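Local structure of inactive poly [ADP-ribose] polymerase RCD1 (5NGO) at residues A76-G81 against I174-V179; E40-L45 against N169-I174. The protein is an inactive member of the poly(ADP-ribose) polymerase family and is bound by a downy mildew effector that suppresses plant immunity. All blocks are in the same frame, centred on the assembly; numbering follows the deposited sequence.

Contact 1 (A76-G81 against I174-V179)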
ATOM      1  N   ALA A  76      -6.008   1.370  14.899  1.00 77.28           N
ATOM      2  CA  ALA A  76      -6.961   2.293  14.283  1.00 77.14           C
ATOM      3  C   ALA A  76      -7.367   1.919  12.842  1.00 75.59           C
ATOM      4  O   ALA A  76      -8.526   2.094  12.470  1.00 74.56           O
ATOM      5  CB  ALA A  76      -6.409   3.713  14.316  1.00 78.22           C
ATOM      6  N   VAL A  77      -6.442   1.369  12.054  1.00 74.90           N
ATOM      7  CA  VAL A  77      -6.569   1.372  10.577  1.00 74.95           C
ATOM      8  C   VAL A  77      -7.849   0.859   9.937  1.00 73.11           C
ATOM      9  O   VAL A  77      -8.249   1.407   9.002  1.00 71.80           O
ATOM     10  CB  VAL A  77      -5.346   0.690   9.918  1.00 75.29           C
ATOM     11  CG1 VAL A  77      -5.497  -0.829   9.889  1.00 74.90           C
ATOM     12  CG2 VAL A  77      -5.099   1.242   8.520  1.00 75.49           C
ATOM     13  N   MET A  78      -8.502  -0.144  10.529  1.00 70.88           N
ATOM     14  CA  MET A  78      -9.714  -0.734   9.950  1.00 71.00           C
ATOM     15  C   MET A  78     -10.980   0.081  10.152  1.00 74.16           C
ATOM     16  O   MET A  78     -11.758   0.223   9.220  1.00 73.87           O
ATOM     17  CB  MET A  78      -9.920  -2.172  10.446  1.00 69.58           C
ATOM     18  CG  MET A  78      -8.881  -3.147   9.830  1.00 65.97           C
ATOM     19  SD  MET A  78      -9.416  -3.576   8.121  1.00 66.08           S
ATOM     20  CE  MET A  78      -7.872  -3.457   7.222  1.00 66.15           C
ATOM     21  N   MET A  79     -11.205   0.589  11.354  1.00 78.19           N
ATOM     22  CA  MET A  79     -12.491   1.231  11.696  1.00 84.37           C
ATOM     23  C   MET A  79     -12.606   2.676  11.178  1.00 84.14           C
ATOM     24  O   MET A  79     -13.639   3.041  10.615  1.00 81.69           O
ATOM     25  CB  MET A  79     -12.704   1.196  13.213  1.00 89.30           C
ATOM     26  CG  MET A  79     -14.144   1.450  13.651  1.00 92.34           C
ATOM     27  SD  MET A  79     -14.595   0.692  15.217  1.00 99.71           S
ATOM     28  CE  MET A  79     -13.153   0.932  16.267  1.00 98.35           C
ATOM     29  N   GLN A  80     -11.556   3.467  11.360  1.00 84.54           N
ATOM     30  CA  GLN A  80     -11.577   4.884  11.008  1.00 87.28           C
ATOM     31  C   GLN A  80     -10.938   5.214   9.645  1.00 84.70           C
ATOM     32  O   GLN A  80     -11.022   6.342   9.182  1.00 86.29           O
ATOM     33  CB  GLN A  80     -10.933   5.708  12.126  1.00 91.51           C
ATOM     34  CG  GLN A  80     -11.587   5.506  13.484  1.00 94.93           C
ATOM     35  CD  GLN A  80     -10.572   5.514  14.595  1.00 96.70           C
ATOM     36  OE1 GLN A  80     -10.623   4.694  15.521  1.00 96.97           O
ATOM     37  NE2 GLN A  80      -9.649   6.472  14.543  1.00 95.89           N
ATOM     38  N   GLY A  81     -10.317   4.227   9.005  1.00 84.28           N
ATOM     39  CA  GLY A  81      -9.681   4.387   7.698  1.00 80.39           C
ATOM     40  C   GLY A  81      -8.177   4.657   7.660  1.00 79.53           C
ATOM     41  O   GLY A  81      -7.467   4.543   8.672  1.00 79.13           O
ATOM     42  N   ILE A 174      -8.047   1.187  -1.372  1.00 38.62           N
ATOM     43  CA  ILE A 174      -6.984   0.483  -0.640  1.00 37.55           C
ATOM     44  C   ILE A 174      -7.583  -0.431   0.424  1.00 37.54           C
ATOM     45  O   ILE A 174      -8.341   0.029   1.261  1.00 38.38           O
ATOM     46  CB  ILE A 174      -6.003   1.465   0.055  1.00 37.49           C
ATOM     47  CG1 ILE A 174      -5.392   2.415  -0.965  1.00 37.49           C
ATOM     48  CG2 ILE A 174      -4.892   0.683   0.792  1.00 36.53           C
ATOM     49  CD1 ILE A 174      -4.584   3.541  -0.365  1.00 38.32           C
ATOM     50  N   PHE A 175      -7.255  -1.714   0.381  1.00 38.06           N
ATOM     51  CA  PHE A 175      -7.611  -2.617   1.463  1.00 37.98           C
ATOM     52  C   PHE A 175      -6.327  -3.150   2.132  1.00 37.86           C
ATOM     53  O   PHE A 175      -5.626  -3.961   1.537  1.00 35.83           O
ATOM     54  CB  PHE A 175      -8.470  -3.781   0.974  1.00 38.32           C
ATOM     55  CG  PHE A 175      -8.772  -4.781   2.041  1.00 37.93           C
ATOM     56  CD1 PHE A 175      -9.543  -4.443   3.138  1.00 38.10           C
ATOM     57  CD2 PHE A 175      -8.249  -6.062   1.971  1.00 39.47           C
ATOM     58  CE1 PHE A 175      -9.816  -5.367   4.136  1.00 39.15           C
ATOM     59  CE2 PHE A 175      -8.514  -7.003   2.971  1.00 39.58           C
ATOM     60  CZ  PHE A 175      -9.286  -6.654   4.050  1.00 39.22           C
ATOM     61  N   PRO A 176      -6.024  -2.695   3.365  1.00 39.16           N
ATOM     62  CA  PRO A 176      -4.928  -3.270   4.146  1.00 38.58           C
ATOM     63  C   PRO A 176      -5.225  -4.667   4.569  1.00 38.17           C
ATOM     64  O   PRO A 176      -6.210  -4.876   5.216  1.00 39.86           O
ATOM     65  CB  PRO A 176      -4.818  -2.342   5.371  1.00 40.00           C
ATOM     66  CG  PRO A 176      -5.820  -1.279   5.192  1.00 41.00           C
ATOM     67  CD  PRO A 176      -6.770  -1.685   4.129  1.00 39.84           C
ATOM     68  N   GLU A 177      -4.398  -5.620   4.190  1.00 38.70           N
ATOM     69  CA  GLU A 177      -4.731  -7.018   4.394  1.00 40.59           C
ATOM     70  C   GLU A 177      -3.801  -7.766   5.314  1.00 39.91           C
ATOM     71  O   GLU A 177      -4.250  -8.559   6.125  1.00 43.81           O
ATOM     72  CB  GLU A 177      -4.796  -7.736   3.040  1.00 42.49           C
ATOM     73  CG  GLU A 177      -5.481  -9.092   3.129  1.00 44.13           C
ATOM     74  CD  GLU A 177      -5.769  -9.728   1.845  1.00 45.03           C
ATOM     75  OE1 GLU A 177      -5.215  -9.298   0.815  1.00 46.53           O
ATOM     76  OE2 GLU A 177      -6.547 -10.705   1.843  1.00 46.60           O
ATOM     77  N   PHE A 178      -2.498  -7.545   5.174  1.00 37.37           N
ATOM     78  CA  PHE A 178      -1.479  -8.301   5.901  1.00 36.93           C
ATOM     79  C   PHE A 178      -0.494  -7.358   6.588  1.00 36.64           C
ATOM     80  O   PHE A 178      -0.198  -6.306   6.052  1.00 34.43           O
ATOM     81  CB  PHE A 178      -0.701  -9.193   4.978  1.00 35.69           C
ATOM     82  CG  PHE A 178      -1.499 -10.286   4.310  1.00 35.05           C
ATOM     83  CD1 PHE A 178      -2.121 -10.064   3.108  1.00 36.30           C
ATOM     84  CD2 PHE A 178      -1.473 -11.572   4.816  1.00 36.16           C
ATOM     85  CE1 PHE A 178      -2.833 -11.107   2.470  1.00 36.23           C
ATOM     86  CE2 PHE A 178      -2.147 -12.603   4.208  1.00 36.48           C
ATOM     87  CZ  PHE A 178      -2.825 -12.400   3.011  1.00 35.88           C
ATOM     88  N   VAL A 179      -0.036  -7.737   7.777  1.00 39.08           N
ATOM     89  CA  VAL A 179       1.028  -7.038   8.478  1.00 40.87           C
ATOM     90  C   VAL A 179       2.253  -7.941   8.554  1.00 40.97           C
ATOM     91  O   VAL A 179       2.159  -9.086   9.019  1.00 43.30           O
ATOM     92  CB  VAL A 179       0.633  -6.646   9.917  1.00 44.30           C
ATOM     93  CG1 VAL A 179       1.766  -5.902  10.594  1.00 44.73           C
ATOM     94  CG2 VAL A 179      -0.619  -5.772   9.898  1.00 45.75           C
TER
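V77 lies in the short, weakly bonded helix 77-80, with its CB directed at the strand. Its CG2 meets P176 CG at 4.2 Å, a plain apolar contact. F34 and L82 also touch V77. M78 carries most of the contact. Its CG stands anti to its own carbonyl carbon (chi1 -71°), and the chain then bends at chi2 and chi3. These turns swing the terminal methyl over to the strand. There M78 CE lies 3.6 Å from P176 CG and almost as near to CB and CD of that ring. The same methyl is modelled unusually close to the carbonyl oxygen P176 O, and the exact spacing there is doubtful. It also approaches F175 CE1 obliquely, at 4.1 Å. The target strand, 174-182, belongs to the large mixed sheet of the PARP-type domain. Just past P176 the strand has a classic beta bulge, with E177 and F178 both facing L125. The CB of E177 points away from the helix, and its OE2 forms a salt bridge with R127. After the helix, G81 is the first residue to leave helical angles, with positive phi (96°).

Contact 2 (E40-L45 against N169-I174); sequences EARLAL and NMNTHI
The R42 guanidinium meets N171 at its edge. N171 O lies in the plane of the group, 3.6 Å from R42 NH1, which is too long to count as a hydrogen bond. The approach is nevertheless polar, and a favourable electrostatic attraction is likely. The N171 side chain is more distant, with OD1 4.2 Å from R42 NH1; this OD1 accepts a weak hydrogen bond from L82 N. The firmer anchor of the guanidinium is R42 NE, which is hydrogen-bonded to M78 O. With CG anti to the backbone N (chi1 -175°), the chain leads off toward the loop, and the bend at chi3 turns the guanidinium edge to N171 O. The H173 ring also has an edge neighbour, N169 O of its own segment, lying in the ring plane.

About one turn beyond R42, L45 adds an apolar contact. Its CD2 rests 3.7 Å from N171 O and 4.1 Å from T172 CA, so the methyl packs mainly on the loop backbone.

The loop is drawn together around one acceptor. N169 O receives H173 N at 2.8 Å and T172 OG1 at 3.2 Å. The hydroxyl comes from above the carbonyl plane, 46° out of it, and not along a lone pair. These bonds hold residues 169-173 in a compact turn.

The contact lies at the protein surface and joins helix 37-57 to the loop between strands 162-165 and 174-182. Further along the helix, Q49 touches T172 and H173, and T53 touches H173. On the sheet side, L43 packs on R127 of strand 121-129 and on F175 of strand 174-182, while I174 packs on C126 and I98.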
ATOM      1  N   GLU A  40     -13.937  -7.450   7.471  1.00 48.46           N
ATOM      2  CA  GLU A  40     -14.858  -8.074   6.495  1.00 51.58           C
ATOM      3  C   GLU A  40     -15.764  -7.049   5.815  1.00 51.78           C
ATOM      4  O   GLU A  40     -15.906  -7.089   4.587  1.00 54.23           O
ATOM      5  CB  GLU A  40     -15.693  -9.175   7.141  1.00 54.30           C
ATOM      6  CG  GLU A  40     -14.846 -10.395   7.489  1.00 57.59           C
ATOM      7  CD  GLU A  40     -15.534 -11.424   8.379  1.00 61.18           C
ATOM      8  OE1 GLU A  40     -16.765 -11.309   8.644  1.00 61.84           O
ATOM      9  OE2 GLU A  40     -14.817 -12.375   8.774  1.00 63.93           O
ATOM     10  N   ALA A  41     -16.345  -6.133   6.594  1.00 49.76           N
ATOM     11  CA  ALA A  41     -17.176  -5.078   6.020  1.00 50.52           C
ATOM     12  C   ALA A  41     -16.356  -4.153   5.116  1.00 50.10           C
ATOM     13  O   ALA A  41     -16.830  -3.743   4.052  1.00 52.20           O
ATOM     14  CB  ALA A  41     -17.880  -4.279   7.107  1.00 50.93           C
ATOM     15  N   ARG A  42     -15.126  -3.858   5.531  1.00 49.65           N
ATOM     16  CA  ARG A  42     -14.212  -3.044   4.728  1.00 50.22           C
ATOM     17  C   ARG A  42     -13.765  -3.739   3.442  1.00 48.03           C
ATOM     18  O   ARG A  42     -13.561  -3.080   2.433  1.00 47.93           O
ATOM     19  CB  ARG A  42     -13.006  -2.605   5.563  1.00 52.53           C
ATOM     20  CG  ARG A  42     -12.082  -1.646   4.820  1.00 56.52           C
ATOM     21  CD  ARG A  42     -11.218  -0.823   5.734  1.00 60.71           C
ATOM     22  NE  ARG A  42     -11.992   0.185   6.469  1.00 64.59           N
ATOM     23  CZ  ARG A  42     -12.446   1.342   5.977  1.00 66.65           C
ATOM     24  NH1 ARG A  42     -12.231   1.683   4.703  1.00 66.33           N
ATOM     25  NH2 ARG A  42     -13.146   2.155   6.770  1.00 66.90           N
ATOM     26  N   LEU A  43     -13.627  -5.059   3.473  1.00 47.13           N
ATOM     27  CA  LEU A  43     -13.308  -5.844   2.280  1.00 45.18           C
ATOM     28  C   LEU A  43     -14.481  -5.861   1.327  1.00 45.74           C
ATOM     29  O   LEU A  43     -14.286  -5.737   0.114  1.00 47.45           O
ATOM     30  CB  LEU A  43     -12.933  -7.289   2.640  1.00 45.23           C
ATOM     31  CG  LEU A  43     -12.552  -8.198   1.473  1.00 46.22           C
ATOM     32  CD1 LEU A  43     -11.439  -7.577   0.615  1.00 45.23           C
ATOM     33  CD2 LEU A  43     -12.149  -9.580   2.008  1.00 46.63           C
ATOM     34  N   ALA A  44     -15.694  -6.019   1.853  1.00 45.55           N
ATOM     35  CA  ALA A  44     -16.898  -5.943   1.031  1.00 45.54           C
ATOM     36  C   ALA A  44     -17.018  -4.582   0.332  1.00 43.39           C
ATOM     37  O   ALA A  44     -17.368  -4.538  -0.846  1.00 45.64           O
ATOM     38  CB  ALA A  44     -18.132  -6.248   1.864  1.00 45.06           C
ATOM     39  N   LEU A  45     -16.711  -3.499   1.045  1.00 43.05           N
ATOM     40  CA  LEU A  45     -16.713  -2.151   0.451  1.00 42.21           C
ATOM     41  C   LEU A  45     -15.715  -2.042  -0.696  1.00 41.56           C
ATOM     42  O   LEU A  45     -16.059  -1.602  -1.782  1.00 45.05           O
ATOM     43  CB  LEU A  45     -16.391  -1.094   1.526  1.00 41.82           C
ATOM     44  CG  LEU A  45     -16.531   0.387   1.175  1.00 42.65           C
ATOM     45  CD1 LEU A  45     -16.829   1.167   2.451  1.00 43.45           C
ATOM     46  CD2 LEU A  45     -15.328   0.996   0.490  1.00 42.30           C
ATOM     47  N   ASN A 169      -9.550   8.801  -2.915  1.00 46.68           N
ATOM     48  CA  ASN A 169      -9.656   7.365  -3.151  1.00 44.74           C
ATOM     49  C   ASN A 169      -9.139   6.501  -1.996  1.00 44.07           C
ATOM     50  O   ASN A 169      -9.232   5.283  -2.077  1.00 41.53           O
ATOM     51  CB  ASN A 169      -8.884   7.014  -4.428  1.00 44.78           C
ATOM     52  CG  ASN A 169      -9.497   7.634  -5.688  1.00 45.26           C
ATOM     53  OD1 ASN A 169     -10.683   7.952  -5.732  1.00 48.09           O
ATOM     54  ND2 ASN A 169      -8.676   7.816  -6.714  1.00 44.58           N
ATOM     55  N   MET A 170      -8.625   7.104  -0.915  1.00 43.96           N
ATOM     56  CA  MET A 170      -7.876   6.322   0.056  1.00 45.82           C
ATOM     57  C   MET A 170      -8.710   5.257   0.753  1.00 44.96           C
ATOM     58  O   MET A 170      -8.206   4.185   1.066  1.00 44.46           O
ATOM     59  CB  MET A 170      -7.178   7.208   1.087  1.00 49.11           C
ATOM     60  CG  MET A 170      -8.025   7.674   2.225  1.00 52.40           C
ATOM     61  SD  MET A 170      -7.027   8.526   3.481  1.00 57.76           S
ATOM     62  CE  MET A 170      -6.591  10.046   2.633  1.00 59.02           C
ATOM     63  N   ASN A 171      -9.989   5.544   0.984  1.00 44.19           N
ATOM     64  CA  ASN A 171     -10.871   4.601   1.674  1.00 44.74           C
ATOM     65  C   ASN A 171     -11.613   3.637   0.762  1.00 44.91           C
ATOM     66  O   ASN A 171     -12.061   2.590   1.234  1.00 47.95           O
ATOM     67  CB  ASN A 171     -11.854   5.352   2.569  1.00 45.89           C
ATOM     68  CG  ASN A 171     -11.176   5.943   3.802  1.00 46.14           C
ATOM     69  OD1 ASN A 171     -10.218   5.384   4.311  1.00 45.16           O
ATOM     70  ND2 ASN A 171     -11.649   7.092   4.269  1.00 48.01           N
ATOM     71  N   THR A 172     -11.725   3.966  -0.519  1.00 42.90           N
ATOM     72  CA  THR A 172     -12.372   3.095  -1.505  1.00 42.12           C
ATOM     73  C   THR A 172     -11.398   2.168  -2.234  1.00 40.80           C
ATOM     74  O   THR A 172     -11.765   1.062  -2.586  1.00 41.84           O
ATOM     75  CB  THR A 172     -13.102   3.961  -2.569  1.00 41.70           C
ATOM     76  OG1 THR A 172     -12.232   5.001  -3.025  1.00 39.94           O
ATOM     77  CG2 THR A 172     -14.341   4.588  -2.002  1.00 42.18           C
ATOM     78  N   HIS A 173     -10.170   2.618  -2.451  1.00 39.78           N
ATOM     79  CA  HIS A 173      -9.247   1.982  -3.400  1.00 39.60           C
ATOM     80  C   HIS A 173      -8.068   1.253  -2.711  1.00 39.50           C
ATOM     81  O   HIS A 173      -7.188   0.749  -3.413  1.00 41.49           O
ATOM     82  CB  HIS A 173      -8.726   3.058  -4.363  1.00 39.67           C
ATOM     83  CG  HIS A 173      -9.738   3.518  -5.371  1.00 40.42           C
ATOM     84  ND1 HIS A 173      -9.846   2.875  -6.568  1.00 42.40           N
ATOM     85  CD2 HIS A 173     -10.598   4.569  -5.432  1.00 42.15           C
ATOM     86  CE1 HIS A 173     -10.771   3.462  -7.313  1.00 43.72           C
ATOM     87  NE2 HIS A 173     -11.228   4.503  -6.647  1.00 43.10           N
ATOM     88  N   ILE A 174      -8.047   1.187  -1.372  1.00 38.62           N
ATOM     89  CA  ILE A 174      -6.984   0.483  -0.640  1.00 37.55           C
ATOM     90  C   ILE A 174      -7.583  -0.431   0.424  1.00 37.54           C
ATOM     91  O   ILE A 174      -8.341   0.029   1.261  1.00 38.38           O
ATOM     92  CB  ILE A 174      -6.003   1.465   0.055  1.00 37.49           C
ATOM     93  CG1 ILE A 174      -5.392   2.415  -0.965  1.00 37.49           C
ATOM     94  CG2 ILE A 174      -4.892   0.683   0.792  1.00 36.53           C
ATOM     95  CD1 ILE A 174      -4.584   3.541  -0.365  1.00 38.32           C
TER

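In the fold
The centres of contacts 1 and 2 lie about 8 Å apart, on the same side of the chain's centre. Along the chain the order is 40-45, 76-81, 169-174 and 174-179, so the two contacts interleave. I174 belongs to both: it is the last residue of one segment of contact 2 and the first of strand 174-182. Contact 1 is buried against the mixed sheet, whereas contact 2 lies at the surface. Between them, helix 37-57 meets both helix 77-80 and strand 174-182. G81 CA also packs 3.6 Å from N171 OD1. The two contacts join early and late parts of the PARP-type domain around the start of strand 174-182.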